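Local atomic coordinates of putative acetyltransferase Ta0821 (Thermoplasma acidophilum DSM 1728, PDB entry 3C26), a protein that probably transfers an acyl group, most likely acetyl from acetyl-coenzyme A, to an unspecified acceptor, as a member of the GNAT family. Residues I75-L80 with Q111-K116; S84-G89 with C174-W179; I215-N220 with R233-R238; S227-Y232 with F241-A246. All blocks are in the same frame, centred on the assembly; numbering follows the deposited sequence.

Overall arrangement
From the N terminus, strand 70-79 opens contact 1 and the next strand opens contact 2 before helix 101-113 and the turn after it close contact 1 at 111-116; contact 2 closes only at 174-179, so the two cross. Contact 1 lies within the GNAT family region, and contact 2 ties that region to a later β-hairpin. The second crossed pair follows in series: strand 214-221 opens contact 3, helix 225-232 opens contact 4, and strand 237-243 closes first contact 3, then contact 4. Their centres are 9 Å apart. Phe-176 and Trp-179 of contact 2 touch Phe-218 of contact 3, bridging both pairs, whereas contacts 1 and 3 remain 31 Å apart, centre to centre.

Contact 1 (I75-L80 with Q111-K116); sequences IHMEKL and QFLRGK. With EDO (1,2-ethanediol), chain E.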
# COMPACT_ATOMS: atom_id res chain seq x y z
N ILE A 75 3.60 -25.66 2.70
CA ILE A 75 4.10 -24.87 3.82
C ILE A 75 5.58 -25.24 4.02
O ILE A 75 5.92 -26.43 3.98
CB ILE A 75 3.30 -25.08 5.15
CG1 ILE A 75 3.78 -24.13 6.24
CG2 ILE A 75 3.52 -26.49 5.72
CD1 ILE A 75 3.21 -22.80 6.18
N HIS A 76 6.42 -24.22 4.22
CA HIS A 76 7.84 -24.43 4.58
C HIS A 76 8.02 -24.31 6.11
O HIS A 76 7.42 -23.47 6.74
CB HIS A 76 8.74 -23.41 3.86
CG HIS A 76 10.19 -23.50 4.24
ND1 HIS A 76 10.89 -22.44 4.81
CD2 HIS A 76 11.08 -24.51 4.11
CE1 HIS A 76 12.14 -22.83 5.04
NE2 HIS A 76 12.28 -24.08 4.61
N MSE A 77 8.85 -25.19 6.67
CA MSE A 77 9.21 -25.11 8.09
C MSE A 77 10.74 -25.19 8.26
O MSE A 77 11.43 -25.97 7.63
CB MSE A 77 8.65 -26.30 8.88
CG MSE A 77 7.24 -26.61 8.69
SE MSE A 77 6.90 -28.42 9.43
CE MSE A 77 5.31 -28.65 8.37
N GLU A 78 11.26 -24.39 9.17
CA GLU A 78 12.67 -24.43 9.41
C GLU A 78 13.00 -24.13 10.85
O GLU A 78 12.70 -23.05 11.35
CB GLU A 78 13.42 -23.48 8.47
CG GLU A 78 14.90 -23.53 8.76
CD GLU A 78 15.75 -22.90 7.70
OE1 GLU A 78 15.36 -22.94 6.53
OE2 GLU A 78 16.82 -22.38 8.06
N LYS A 79 13.65 -25.11 11.49
CA LYS A 79 14.05 -25.00 12.89
C LYS A 79 15.21 -24.02 12.96
O LYS A 79 16.14 -24.10 12.18
CB LYS A 79 14.41 -26.36 13.49
CG LYS A 79 14.65 -26.33 14.99
CD LYS A 79 14.65 -27.70 15.55
CE LYS A 79 13.39 -27.96 16.37
NZ LYS A 79 13.35 -29.39 16.91
N LEU A 80 15.11 -23.09 13.89
CA LEU A 80 16.08 -22.01 14.05
C LEU A 80 17.00 -22.34 15.22
O LEU A 80 16.76 -23.28 15.94
CB LEU A 80 15.37 -20.69 14.28
CG LEU A 80 14.26 -20.33 13.25
CD1 LEU A 80 13.74 -18.95 13.53
CD2 LEU A 80 14.81 -20.49 11.82
N GLN A 111 -0.12 -29.07 14.76
CA GLN A 111 -0.23 -30.40 15.37
C GLN A 111 1.06 -31.18 15.18
O GLN A 111 1.60 -31.77 16.11
CB GLN A 111 -1.42 -31.18 14.82
CG GLN A 111 -1.38 -32.64 15.23
CD GLN A 111 -2.74 -33.22 15.62
OE1 GLN A 111 -3.77 -32.56 15.50
NE2 GLN A 111 -2.74 -34.45 16.11
N PHE A 112 1.54 -31.15 13.95
CA PHE A 112 2.79 -31.79 13.54
C PHE A 112 4.02 -31.31 14.32
O PHE A 112 4.96 -32.08 14.52
CB PHE A 112 3.03 -31.52 12.06
CG PHE A 112 4.30 -32.12 11.51
CD1 PHE A 112 4.40 -33.48 11.33
CD2 PHE A 112 5.35 -31.31 11.08
CE1 PHE A 112 5.54 -34.05 10.78
CE2 PHE A 112 6.49 -31.87 10.57
CZ PHE A 112 6.59 -33.24 10.42
N LEU A 113 4.01 -30.06 14.80
CA LEU A 113 5.18 -29.47 15.49
C LEU A 113 5.03 -29.45 17.00
O LEU A 113 5.96 -29.14 17.72
CB LEU A 113 5.51 -28.07 14.96
CG LEU A 113 6.01 -28.01 13.52
CD1 LEU A 113 6.25 -26.58 13.14
CD2 LEU A 113 7.26 -28.84 13.35
N ARG A 114 3.88 -29.89 17.47
CA ARG A 114 3.60 -29.97 18.91
C ARG A 114 4.61 -30.92 19.53
O ARG A 114 4.70 -32.08 19.14
CB ARG A 114 2.16 -30.47 19.19
CG ARG A 114 1.66 -30.27 20.67
CD ARG A 114 0.20 -30.74 20.94
NE ARG A 114 -0.68 -30.54 19.75
CZ ARG A 114 -1.31 -29.39 19.47
NH1 ARG A 114 -1.17 -28.36 20.27
NH2 ARG A 114 -2.07 -29.27 18.38
N GLY A 115 5.39 -30.41 20.47
CA GLY A 115 6.36 -31.23 21.21
C GLY A 115 7.76 -31.21 20.63
O GLY A 115 8.71 -31.70 21.25
N LYS A 116 7.84 -30.62 19.45
CA LYS A 116 9.11 -30.49 18.69
C LYS A 116 9.77 -29.12 18.92
O LYS A 116 10.97 -28.95 18.75
CB LYS A 116 8.86 -30.72 17.21
CG LYS A 116 8.27 -32.09 16.93
CD LYS A 116 8.17 -32.32 15.42
CE LYS A 116 7.57 -33.67 15.11
NZ LYS A 116 7.13 -33.78 13.70
C1 EDO E . 11.28 -19.08 6.62
O1 EDO E . 12.35 -19.81 6.05
C2 EDO E . 10.16 -18.99 5.62
O2 EDO E . 9.68 -20.28 5.31
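Lys-79 NZ donates to the carbonyl of Lys-116, with 3.0 Å between NZ and Lys-116 O, and so joins the end of strand 70-79 to the turn that follows helix 101-113. This is the helix-on-strand layer of the GNAT fold. The C=O...NZ angle is 146°, and the donor is tilted from the carbonyl plane. A bend at chi3 (-108°) in the otherwise extended Lys-79 chain brings the amine there. The amine of Lys-116 folds back instead: its NZ donates a hydrogen bond to Phe-112 O (2.9 Å) and also stands above the rim of one face of the Phe-112 ring, where its charge would probably suit the carbonyl end of the helix.

The apolar half is carried by Met-77, a selenomethionine in this crystal. Its selenium reaches the edge of the Phe-112 ring, 76° off the ring normal, a Met-aromatic contact with 3.7 Å from SE to Phe-112 CE2. From the helix side, Leu-113 CD2 approaches the same SE at 4.0 Å. Tyr-63 meets the Phe-112 ring as well, and Val-85 and Leu-87 of the next strand lie against both Met-77 and Leu-113.

His-76, the residue before Met-77, faces away from the helix, its ring stacked on Trp-56. The imidazole edge also bonds a 1,2-ethanediol, probably from the crystallisation liquor; either partner could be the donor. With an alanine here, Trp-56 would probably lose its stacking partner and the diol its bond to the ring. That hydrogen bond is short, 2.5 Å from His-76 ND1 to the diol O2.

Contact 2 (S84-G89 with C174-W179); sequences SVMLGG and CFFIDW
Met-86, a selenomethionine here, meets Phe-176 and the backbone of Trp-179 through one methyl group. Its CE lies 3.4 Å from Trp-179 O and 3.9 Å from Phe-176 CE1. Trp-179 O is itself at the edge of the Phe-176 ring, in its plane, 3.7 Å from Phe-176 CE1, so methyl, carbonyl and ring form a compact triangle with no hydrogen bond across it. Two torsions of Met-86 place the methyl: Met-86 CG lies anti to the backbone N (chi1 -168°), and the chain then bends at chi2 (76°), which turns it across the Phe-176 side chain at about a right angle. The methyl comes to that ring obliquely.

Away from this triangle the contact is loose. The nearest backbones, at Met-86 and Trp-179, keep their CA atoms 8.8 Å apart, and the indole of Trp-179 leads off to stack on Tyr-48. Gly-88 and Gly-89 are partly exposed, and the 1,2-ethanediol held at His-76 lies about 3 Å from the Met-86 side chain, nearest atoms.

The backbone angles of Asp-178 and Trp-179 fit a type I' turn, making this the tip of a two-stranded hairpin, 174-177 with 180-183, pinned at its far end by the Cys-174 to Cys-183 disulfide. The hairpin tip thus rests on strand 85-92 of the GNAT region, while Phe-176 also touches Ala-123 on strand 119-125 and Leu-259 and Val-261 on strand 258-265.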
# COMPACT_ATOMS: atom_id res chain seq x y z
N SER A 84 13.18 -22.33 18.00
CA SER A 84 11.85 -22.04 17.42
C SER A 84 11.81 -22.58 16.01
O SER A 84 12.83 -23.04 15.48
CB SER A 84 11.55 -20.55 17.38
OG SER A 84 12.51 -19.88 16.62
N VAL A 85 10.63 -22.56 15.42
CA VAL A 85 10.44 -22.99 14.02
C VAL A 85 9.79 -21.85 13.26
O VAL A 85 8.73 -21.37 13.63
CB VAL A 85 9.59 -24.30 13.90
CG1 VAL A 85 9.29 -24.65 12.44
CG2 VAL A 85 10.28 -25.45 14.63
N MSE A 86 10.43 -21.46 12.17
CA MSE A 86 9.90 -20.44 11.28
C MSE A 86 9.09 -21.12 10.23
O MSE A 86 9.50 -22.10 9.64
CB MSE A 86 11.00 -19.67 10.56
CG MSE A 86 10.53 -18.45 9.88
SE MSE A 86 10.18 -17.00 11.08
CE MSE A 86 9.74 -15.58 9.87
N LEU A 87 7.94 -20.53 9.99
CA LEU A 87 7.04 -21.03 8.98
C LEU A 87 6.84 -19.97 7.94
O LEU A 87 6.81 -18.75 8.25
CB LEU A 87 5.68 -21.33 9.57
CG LEU A 87 5.66 -22.33 10.74
CD1 LEU A 87 4.27 -22.32 11.30
CD2 LEU A 87 6.12 -23.77 10.30
N GLY A 88 6.74 -20.45 6.72
CA GLY A 88 6.35 -19.63 5.60
C GLY A 88 6.21 -20.36 4.30
O GLY A 88 6.05 -21.57 4.26
N GLY A 89 6.22 -19.61 3.23
CA GLY A 89 6.08 -20.21 1.93
C GLY A 89 4.72 -20.88 1.78
O GLY A 89 4.59 -21.88 1.11
N CYS A 174 16.85 -10.33 19.01
CA CYS A 174 16.08 -11.07 17.97
C CYS A 174 16.21 -10.26 16.74
O CYS A 174 16.15 -9.03 16.81
CB CYS A 174 14.62 -11.28 18.31
SG CYS A 174 14.36 -12.09 19.86
N PHE A 175 16.42 -10.97 15.64
CA PHE A 175 16.74 -10.40 14.34
C PHE A 175 16.13 -11.17 13.20
O PHE A 175 15.88 -12.34 13.28
CB PHE A 175 18.25 -10.52 14.04
CG PHE A 175 19.15 -10.29 15.20
CD1 PHE A 175 19.51 -11.34 16.04
CD2 PHE A 175 19.73 -9.04 15.39
CE1 PHE A 175 20.34 -11.13 17.08
CE2 PHE A 175 20.59 -8.82 16.45
CZ PHE A 175 20.89 -9.87 17.30
N PHE A 176 15.94 -10.45 12.10
CA PHE A 176 15.54 -11.04 10.83
C PHE A 176 16.81 -11.39 10.13
O PHE A 176 17.63 -10.52 9.86
CB PHE A 176 14.71 -10.10 9.95
CG PHE A 176 13.31 -10.57 9.71
CD1 PHE A 176 13.06 -11.86 9.29
CD2 PHE A 176 12.25 -9.70 9.83
CE1 PHE A 176 11.78 -12.31 9.03
CE2 PHE A 176 10.95 -10.15 9.58
CZ PHE A 176 10.74 -11.47 9.16
N ILE A 177 17.01 -12.68 9.91
CA ILE A 177 18.13 -13.13 9.14
C ILE A 177 17.65 -14.13 8.09
O ILE A 177 17.00 -15.13 8.41
CB ILE A 177 19.19 -13.75 10.01
CG1 ILE A 177 19.70 -12.71 11.03
CG2 ILE A 177 20.36 -14.24 9.18
CD1 ILE A 177 20.91 -13.20 11.79
N ASP A 178 17.97 -13.86 6.84
CA ASP A 178 17.53 -14.75 5.75
C ASP A 178 16.07 -15.17 5.93
O ASP A 178 15.73 -16.35 5.92
CB ASP A 178 18.41 -15.99 5.68
CG ASP A 178 18.07 -16.91 4.48
OD1 ASP A 178 17.63 -16.43 3.46
OD2 ASP A 178 18.29 -18.13 4.58
N TRP A 179 15.22 -14.16 6.14
CA TRP A 179 13.75 -14.30 6.24
C TRP A 179 13.21 -15.14 7.40
O TRP A 179 12.07 -15.61 7.39
CB TRP A 179 13.13 -14.79 4.92
CG TRP A 179 13.30 -13.83 3.81
CD1 TRP A 179 14.39 -13.76 2.97
CD2 TRP A 179 12.42 -12.77 3.41
NE1 TRP A 179 14.23 -12.73 2.10
CE2 TRP A 179 13.02 -12.13 2.31
CE3 TRP A 179 11.18 -12.30 3.87
CZ2 TRP A 179 12.44 -11.04 1.66
CZ3 TRP A 179 10.60 -11.22 3.21
CH2 TRP A 179 11.24 -10.60 2.13

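Contact 3 (I215-N220 with R233-R238); sequences IDLFVN and RSMNGR
Ile-215 and Arg-238 begin a parallel strand pairing, and Met-235, in the loop leading to the second strand, closes over the hydrophobic side of the first. The polar evidence is one backbone bond, 2.9 Å from Ile-215 N to Arg-238 O and nearly straight, with an N-H...O angle of 165°. Water 1, 3.0 Å from Arg-238 O and 2.6 Å from Asp-216 OD1, links that carbonyl to the neighbouring carboxylate, although it has more acceptors in reach than protons to give. Thr-44 is a further partner of Asp-216 OD1.

The ladder continues from Ile-215 to Thr-240 and from Leu-217 to Thr-240 and Tyr-242, as expected of the β-α-β unit made by strand 214-221, helix 225-232 and strand 237-243, whose two strands run side by side in the same direction. Gly-237 enters the second strand with a positive phi of 90°, at which a CB would press on the preceding carbonyl.

On the apolar side, Met-235 (selenomethionine) bends at chi3 (-63°), swinging its methyl toward the strand. CE touches Ile-215 CD1 at 3.7 Å, where the two side chains cross at about a right angle, and meets Leu-217 CD1 tip to tip at 4.0 Å. Leu-161 touches both Ile-215 and Met-235. The extended Arg-238 side chain runs elsewhere, its NH2 bonded to the carbonyl of Asp-41, and Arg-233 packs on Pro-252 of the second subunit.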
# COMPACT_ATOMS: atom_id res chain seq x y z
N ILE A 215 18.34 -5.96 -4.43
CA ILE A 215 18.92 -6.26 -3.12
C ILE A 215 17.93 -5.93 -2.05
O ILE A 215 17.25 -4.91 -2.10
CB ILE A 215 20.22 -5.44 -2.82
CG1 ILE A 215 21.23 -5.52 -3.97
CG2 ILE A 215 20.90 -5.90 -1.52
CD1 ILE A 215 22.33 -4.46 -3.91
N ASP A 216 17.79 -6.87 -1.12
CA ASP A 216 16.99 -6.66 0.06
C ASP A 216 17.93 -6.49 1.25
O ASP A 216 18.92 -7.21 1.37
CB ASP A 216 16.08 -7.90 0.35
CG ASP A 216 15.02 -8.17 -0.73
OD1 ASP A 216 14.44 -7.24 -1.31
OD2 ASP A 216 14.73 -9.35 -0.98
N LEU A 217 17.61 -5.51 2.10
CA LEU A 217 18.32 -5.23 3.33
C LEU A 217 17.37 -5.18 4.49
O LEU A 217 16.39 -4.46 4.46
CB LEU A 217 19.15 -3.90 3.24
CG LEU A 217 20.09 -3.86 2.01
CD1 LEU A 217 19.45 -3.17 0.81
CD2 LEU A 217 21.42 -3.17 2.37
N PHE A 218 17.66 -5.98 5.50
CA PHE A 218 16.90 -6.00 6.73
C PHE A 218 17.66 -5.27 7.83
O PHE A 218 18.67 -5.74 8.36
CB PHE A 218 16.63 -7.41 7.18
CG PHE A 218 15.62 -8.10 6.39
CD1 PHE A 218 15.89 -8.53 5.10
CD2 PHE A 218 14.34 -8.28 6.90
CE1 PHE A 218 14.92 -9.17 4.36
CE2 PHE A 218 13.35 -8.95 6.16
CZ PHE A 218 13.64 -9.37 4.89
N VAL A 219 17.16 -4.11 8.20
CA VAL A 219 17.84 -3.27 9.18
C VAL A 219 17.29 -3.60 10.54
O VAL A 219 16.23 -3.14 10.94
CB VAL A 219 17.68 -1.81 8.87
CG1 VAL A 219 18.54 -0.93 9.84
CG2 VAL A 219 18.10 -1.59 7.44
N ASN A 220 18.06 -4.43 11.22
CA ASN A 220 17.74 -4.92 12.58
C ASN A 220 18.13 -3.96 13.70
O ASN A 220 17.57 -4.00 14.80
CB ASN A 220 18.42 -6.26 12.81
CG ASN A 220 17.78 -7.39 11.97
OD1 ASN A 220 16.59 -7.63 12.10
ND2 ASN A 220 18.57 -8.04 11.12
N ARG A 233 20.70 3.22 -0.78
CA ARG A 233 19.49 3.23 -1.62
C ARG A 233 19.83 3.36 -3.10
O ARG A 233 19.03 3.02 -3.98
CB ARG A 233 18.55 4.39 -1.24
CG ARG A 233 19.10 5.76 -1.56
CD ARG A 233 18.02 6.83 -1.52
NE ARG A 233 18.59 8.16 -1.66
CZ ARG A 233 18.89 8.77 -2.82
NH1 ARG A 233 18.68 8.19 -3.99
NH2 ARG A 233 19.42 9.97 -2.79
N SER A 234 21.04 3.81 -3.36
CA SER A 234 21.48 4.15 -4.72
C SER A 234 21.97 2.98 -5.53
O SER A 234 22.26 3.08 -6.72
CB SER A 234 22.59 5.20 -4.66
OG SER A 234 22.07 6.40 -4.14
N MSE A 235 22.09 1.87 -4.86
CA MSE A 235 22.59 0.69 -5.50
C MSE A 235 21.67 0.35 -6.64
O MSE A 235 20.52 0.78 -6.71
CB MSE A 235 22.72 -0.45 -4.52
CG MSE A 235 23.81 -0.15 -3.51
SE MSE A 235 24.21 -1.60 -2.31
CE MSE A 235 22.45 -1.67 -1.45
N ASN A 236 22.18 -0.49 -7.51
CA ASN A 236 21.49 -0.85 -8.74
C ASN A 236 20.34 -1.88 -8.61
O ASN A 236 20.45 -2.93 -7.97
CB ASN A 236 22.49 -1.33 -9.78
CG ASN A 236 22.25 -0.73 -11.10
OD1 ASN A 236 21.85 0.44 -11.19
ND2 ASN A 236 22.48 -1.50 -12.16
N GLY A 237 19.26 -1.54 -9.30
CA GLY A 237 18.06 -2.35 -9.34
C GLY A 237 17.09 -2.00 -8.25
O GLY A 237 17.11 -0.89 -7.71
N ARG A 238 16.24 -2.96 -7.90
CA ARG A 238 15.30 -2.71 -6.86
C ARG A 238 15.94 -2.87 -5.46
O ARG A 238 16.39 -3.96 -5.08
CB ARG A 238 14.10 -3.62 -6.97
CG ARG A 238 13.00 -3.29 -5.93
CD ARG A 238 11.85 -4.30 -6.08
NE ARG A 238 10.72 -3.97 -5.21
CZ ARG A 238 9.51 -4.53 -5.27
NH1 ARG A 238 9.24 -5.48 -6.15
NH2 ARG A 238 8.58 -4.13 -4.42
O HOH W 1 14.62 -5.61 -3.39

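Contact 4 (S227-Y232 with F241-A246); sequences SFIEKY and FYVRKA. With EDO (1,2-ethanediol), chain F.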
# COMPACT_ATOMS: atom_id res chain seq x y z
N SER A 227 20.87 7.59 7.60
CA SER A 227 22.15 7.68 6.85
C SER A 227 22.46 6.38 6.15
O SER A 227 23.00 6.35 5.03
CB SER A 227 23.34 8.02 7.76
OG SER A 227 23.33 9.39 8.09
N PHE A 228 22.13 5.29 6.83
CA PHE A 228 22.35 3.97 6.26
C PHE A 228 21.53 3.81 4.96
O PHE A 228 22.00 3.33 3.93
CB PHE A 228 22.03 2.85 7.26
CG PHE A 228 22.37 1.49 6.73
CD1 PHE A 228 23.64 0.97 6.88
CD2 PHE A 228 21.43 0.77 5.98
CE1 PHE A 228 23.97 -0.27 6.33
CE2 PHE A 228 21.74 -0.44 5.42
CZ PHE A 228 23.02 -0.96 5.59
N ILE A 229 20.29 4.25 5.01
CA ILE A 229 19.43 4.13 3.84
C ILE A 229 19.89 5.06 2.74
O ILE A 229 19.90 4.71 1.56
CB ILE A 229 17.98 4.45 4.18
CG1 ILE A 229 17.37 3.27 4.94
CG2 ILE A 229 17.19 4.70 2.93
CD1 ILE A 229 16.12 3.62 5.61
N GLU A 230 20.23 6.27 3.13
CA GLU A 230 20.61 7.30 2.14
C GLU A 230 21.85 6.86 1.35
O GLU A 230 21.96 7.12 0.16
CB GLU A 230 20.85 8.65 2.79
CG GLU A 230 21.48 9.67 1.85
CD GLU A 230 20.55 10.04 0.71
OE1 GLU A 230 19.34 9.77 0.81
OE2 GLU A 230 21.03 10.63 -0.30
N LYS A 231 22.75 6.16 2.03
CA LYS A 231 23.99 5.67 1.41
C LYS A 231 23.79 4.53 0.42
O LYS A 231 24.37 4.52 -0.67
CB LYS A 231 24.96 5.12 2.46
CG LYS A 231 26.13 4.36 1.86
CD LYS A 231 27.24 4.04 2.90
N TYR A 232 22.96 3.57 0.81
CA TYR A 232 22.80 2.33 0.04
C TYR A 232 21.60 2.26 -0.90
O TYR A 232 21.49 1.34 -1.71
CB TYR A 232 22.74 1.15 1.01
CG TYR A 232 24.01 0.87 1.73
CD1 TYR A 232 25.10 0.26 1.09
CD2 TYR A 232 24.15 1.19 3.07
CE1 TYR A 232 26.27 -0.00 1.77
CE2 TYR A 232 25.32 0.94 3.74
CZ TYR A 232 26.37 0.34 3.10
OH TYR A 232 27.53 0.10 3.82
N PHE A 241 14.44 -1.91 1.77
CA PHE A 241 14.80 -1.95 3.18
C PHE A 241 13.61 -2.32 3.98
O PHE A 241 12.55 -1.72 3.86
CB PHE A 241 15.28 -0.59 3.68
CG PHE A 241 16.49 -0.08 2.95
CD1 PHE A 241 16.35 0.60 1.75
CD2 PHE A 241 17.78 -0.28 3.46
CE1 PHE A 241 17.44 1.08 1.08
CE2 PHE A 241 18.88 0.21 2.77
CZ PHE A 241 18.71 0.90 1.60
N TYR A 242 13.84 -3.34 4.82
CA TYR A 242 12.89 -3.77 5.83
C TYR A 242 13.51 -3.31 7.13
O TYR A 242 14.54 -3.82 7.54
CB TYR A 242 12.72 -5.27 5.79
CG TYR A 242 12.13 -5.81 4.49
CD1 TYR A 242 12.93 -6.10 3.39
CD2 TYR A 242 10.80 -6.08 4.41
CE1 TYR A 242 12.40 -6.63 2.26
CE2 TYR A 242 10.25 -6.62 3.27
CZ TYR A 242 11.04 -6.88 2.19
OH TYR A 242 10.45 -7.37 1.05
N VAL A 243 12.90 -2.31 7.73
CA VAL A 243 13.48 -1.61 8.88
C VAL A 243 12.68 -1.84 10.15
O VAL A 243 11.49 -1.72 10.15
CB VAL A 243 13.62 -0.09 8.60
CG1 VAL A 243 14.34 0.61 9.75
CG2 VAL A 243 14.39 0.15 7.32
N ARG A 244 13.37 -2.22 11.21
CA ARG A 244 12.71 -2.51 12.45
C ARG A 244 11.92 -1.28 12.89
O ARG A 244 12.41 -0.17 12.87
CB ARG A 244 13.69 -3.00 13.54
CG ARG A 244 12.94 -3.51 14.81
CD ARG A 244 13.86 -3.65 15.99
NE ARG A 244 14.96 -4.59 15.79
CZ ARG A 244 14.93 -5.90 16.04
NH1 ARG A 244 13.84 -6.49 16.43
NH2 ARG A 244 16.02 -6.61 15.85
N LYS A 245 10.67 -1.51 13.27
CA LYS A 245 9.72 -0.43 13.64
C LYS A 245 10.32 0.71 14.51
O LYS A 245 10.16 1.93 14.21
CB LYS A 245 8.50 -1.05 14.32
CG LYS A 245 7.42 -0.08 14.69
CD LYS A 245 6.92 0.61 13.48
CE LYS A 245 5.51 1.14 13.66
NZ LYS A 245 5.05 1.90 12.45
N ALA A 246 11.06 0.33 15.53
CA ALA A 246 11.57 1.29 16.50
C ALA A 246 12.52 2.24 15.84
O ALA A 246 12.64 3.39 16.28
CB ALA A 246 12.24 0.62 17.69
C1 EDO F . 3.90 1.26 9.72
O1 EDO F . 4.38 0.24 10.63
C2 EDO F . 3.59 0.72 8.32
O2 EDO F . 2.23 0.31 8.22
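Ile-229 lays its CG1 squarely over one face of the Phe-241 ring, 3.9 Å from CG1 to the ring centroid and only 13° off the normal, a CH-pi contact. The ring is the bump here, and helix 227-232 supplies the hollow: the Ile-229 side chain makes its floor, Phe-228 one wall and the Tyr-232 backbone and CB another. Phe-241 CE2 meets Phe-228 CE2 at 4.0 Å, with the Phe-228 atom near the plane of the Phe-241 ring, and Phe-241 CZ points to Tyr-232 CB at 4.1 Å. The second branch of Ile-229 helps as well, its CG2 coming 4.1 Å from Phe-241 CE1. Phe-241 reaches the hollow with CG anti to its carbonyl carbon (chi1 -60°). The wall is braced in turn, since Tyr-232 CD2 stands over the centre of the Phe-228 ring.

Farther along, Ile-229 CD1 touches Val-243 CG2 at 4.2 Å, a lighter second point. Were Phe-241 an alanine, a gap would probably open beneath the helix, leaving Ile-229 without its aromatic face and Phe-228 freer to turn. Beyond the strand, Arg-244 holds the N-cap position of the next helix, and Lys-245 NZ donates to O1 of a bound 1,2-ethanediol at 2.6 Å.

The axes of the segments 227-232 and 241-243 come within 11.1 Å of each other and run nearly antiparallel. The helix of the β-α-β unit thus packs on its second strand, with Leu-217 of strand 214-221 against both Phe-228 and Phe-241, and Phe-151 of strand 141-153 against Ile-229.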